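Local coordinates for glycosyl hydrolase, family 31/fibronectin type III domain protein (Clostridium perfringens, PDB 4UAP), which binds N-acetylgalactosamine through a family 32 carbohydrate-binding module, probably directing the parent family 31 glycoside hydrolase to galacto-configured sugars, at residues Thr71-Arg75 against Leu140-Glu144. Residues are numbered along the deposited sequence; the frame is centred on the assembly and turned at random.
Sequences TIYNR and LAINE. With CA (calcium ion), chain D; NGA (2-acetamido-2-deoxy-beta-D-galactopyranose), chain C.
Arg75 runs past Ala141 on its way to the sugar. Its CB lies 3.9 Å from Ala141 CB and also borders Asn143 OD1, a buried oxygen with no partner in the model; the polar partner of the Asn143 side chain is Thr29. With CG anti to the backbone N (chi1 -178°) and the chain extended to NE, CD passes Ala141 CB at 3.6 Å and the guanidinium is carried out to the N-acetylgalactosamine. There NH1 donates to NGA O4 and, at 2.9 Å, to NGA O3; NH2 adds weak bonds to NGA O3 and to the acetamido oxygen O7. O3 lies at the guanidinium edge, near its plane. Arg36, Trp41, Ile42 and Ala85 complete the pocket. Behind it, strands 64-74 and 141-149 run antiparallel in one sheet of the CBM32 beta-sandwich, splaying apart toward the sugar. Tyr73 N donates almost straight to Glu144 O (2.8 Å, 174°), and Asn143 N returns a more bent bond to Tyr73 O. Where the strands part, a water accepts a weak hydrogen bond from Arg75 N and donates to Ala141 O and Asn74 OD1; the Asn74 amide also pairs with Ser111. The Tyr73 ring turns an edge to Glu144 O, and its OH bonds Glu146. Ile72 CG2 meets Ile142 CG2 at 3.9 Å, with Met87 packing against both side chains. Asn143 O and Glu144 OE2, each 2.3 Å from the calcium ion, join Lys23, Asp26, Thr28 and Ser35 around it, while Gly27 N holds Glu144 OE1.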
loop_
_atom_site.group_PDB
_atom_site.type_symbol
_atom_site.label_atom_id
_atom_site.label_comp_id
_atom_site.label_asym_id
_atom_site.label_seq_id
_atom_site.Cartn_x
_atom_site.Cartn_y
_atom_site.Cartn_z
ATOM N N THR A 71 4.382 5.122 -5.722
ATOM C CA THR A 71 5.364 5.119 -4.655
ATOM C C THR A 71 4.694 4.767 -3.342
ATOM O O THR A 71 3.767 5.455 -2.910
ATOM C CB THR A 71 6.046 6.489 -4.521
ATOM O OG1 THR A 71 6.759 6.787 -5.732
ATOM C CG2 THR A 71 7.007 6.495 -3.344
ATOM N N ILE A 72 5.172 3.689 -2.725
ATOM C CA ILE A 72 4.675 3.221 -1.445
ATOM C C ILE A 72 5.610 3.740 -0.353
ATOM O O ILE A 72 6.823 3.534 -0.425
ATOM C CB ILE A 72 4.598 1.673 -1.401
ATOM C CG1 ILE A 72 3.723 1.151 -2.559
ATOM C CG2 ILE A 72 4.063 1.194 -0.046
ATOM C CD1 ILE A 72 3.770 -0.364 -2.752
ATOM N N TYR A 73 5.046 4.438 0.628
ATOM C CA TYR A 73 5.827 4.948 1.742
ATOM C C TYR A 73 5.729 3.990 2.924
ATOM O O TYR A 73 4.646 3.747 3.467
ATOM C CB TYR A 73 5.358 6.348 2.132
ATOM C CG TYR A 73 5.672 7.401 1.087
ATOM C CD1 TYR A 73 4.844 7.580 -0.025
ATOM C CD2 TYR A 73 6.800 8.217 1.210
ATOM C CE1 TYR A 73 5.132 8.543 -0.980
ATOM C CE2 TYR A 73 7.101 9.176 0.248
ATOM C CZ TYR A 73 6.263 9.339 -0.832
ATOM O OH TYR A 73 6.556 10.298 -1.769
ATOM N N ASN A 74 6.876 3.437 3.307
ATOM C CA ASN A 74 6.927 2.403 4.324
ATOM C C ASN A 74 7.145 2.977 5.714
ATOM O O ASN A 74 7.700 4.061 5.867
ATOM C CB ASN A 74 8.032 1.401 3.995
ATOM C CG ASN A 74 7.771 0.677 2.694
ATOM O OD1 ASN A 74 6.701 0.103 2.507
ATOM N ND2 ASN A 74 8.727 0.741 1.768
ATOM N N ARG A 75 6.698 2.240 6.723
ATOM C CA ARG A 75 6.822 2.708 8.094
ATOM C C ARG A 75 8.273 2.601 8.540
ATOM O O ARG A 75 8.833 1.509 8.592
ATOM C CB ARG A 75 5.916 1.916 9.038
ATOM C CG ARG A 75 5.996 2.417 10.479
ATOM C CD ARG A 75 5.241 1.514 11.424
ATOM N NE ARG A 75 5.339 2.010 12.790
ATOM C CZ ARG A 75 4.724 1.449 13.824
ATOM N NH1 ARG A 75 3.972 0.370 13.638
ATOM N NH2 ARG A 75 4.864 1.969 15.035
ATOM N N LEU A 140 0.969 -5.257 9.488
ATOM C CA LEU A 140 1.306 -4.468 8.306
ATOM C C LEU A 140 1.061 -2.998 8.582
ATOM O O LEU A 140 0.006 -2.637 9.107
ATOM C CB LEU A 140 0.462 -4.904 7.095
ATOM C CG LEU A 140 0.730 -4.108 5.813
ATOM C CD1 LEU A 140 2.122 -4.440 5.261
ATOM C CD2 LEU A 140 -0.349 -4.357 4.780
ATOM N N ALA A 141 2.020 -2.154 8.215
ATOM C CA ALA A 141 1.856 -0.712 8.325
ATOM C C ALA A 141 2.343 -0.048 7.049
ATOM O O ALA A 141 3.469 -0.277 6.612
ATOM C CB ALA A 141 2.615 -0.163 9.538
ATOM N N ILE A 142 1.489 0.776 6.453
ATOM C CA ILE A 142 1.854 1.554 5.276
ATOM C C ILE A 142 1.477 3.015 5.509
ATOM O O ILE A 142 0.353 3.302 5.916
ATOM C CB ILE A 142 1.151 1.011 4.011
ATOM C CG1 ILE A 142 1.570 -0.445 3.757
ATOM C CG2 ILE A 142 1.452 1.902 2.804
ATOM C CD1 ILE A 142 0.768 -1.135 2.613
ATOM N N ASN A 143 2.413 3.934 5.272
ATOM C CA ASN A 143 2.152 5.360 5.484
ATOM C C ASN A 143 1.249 5.979 4.427
ATOM O O ASN A 143 0.374 6.776 4.727
ATOM C CB ASN A 143 3.466 6.153 5.505
ATOM C CG ASN A 143 4.424 5.671 6.560
ATOM O OD1 ASN A 143 4.086 4.816 7.385
ATOM N ND2 ASN A 143 5.636 6.231 6.553
ATOM N N GLU A 144 1.495 5.631 3.173
ATOM C CA GLU A 144 0.883 6.342 2.060
ATOM C C GLU A 144 1.258 5.633 0.779
ATOM O O GLU A 144 2.315 5.012 0.703
ATOM C CB GLU A 144 1.355 7.810 2.008
ATOM C CG GLU A 144 0.598 8.699 0.980
ATOM C CD GLU A 144 -0.647 9.369 1.567
ATOM O OE1 GLU A 144 -1.309 10.151 0.857
ATOM O OE2 GLU A 144 -0.974 9.114 2.746
HETATM CA CA CA D . -1.133 8.489 4.970
HETATM C C1 NGA C . 2.678 -2.534 18.093
HETATM C C2 NGA C . 3.100 -1.214 17.456
HETATM C C3 NGA C . 1.932 -0.619 16.696
HETATM C C4 NGA C . 1.388 -1.669 15.736
HETATM C C5 NGA C . 0.894 -2.864 16.553
HETATM C C6 NGA C . 0.329 -4.034 15.758
HETATM C C7 NGA C . 4.784 0.316 18.408
HETATM C C8 NGA C . 5.090 1.285 19.514
HETATM N N2 NGA C . 3.578 -0.264 18.462
HETATM O O1 NGA C . 3.847 -3.238 18.439
HETATM O O3 NGA C . 2.397 0.535 16.039
HETATM O O4 NGA C . 2.427 -2.068 14.868
HETATM O O5 NGA C . 1.976 -3.413 17.246
HETATM O O6 NGA C . 0.034 -5.114 16.639
HETATM O O7 NGA C . 5.623 0.098 17.522
HETATM O O HOH W 1 5.570 -0.378 5.053
#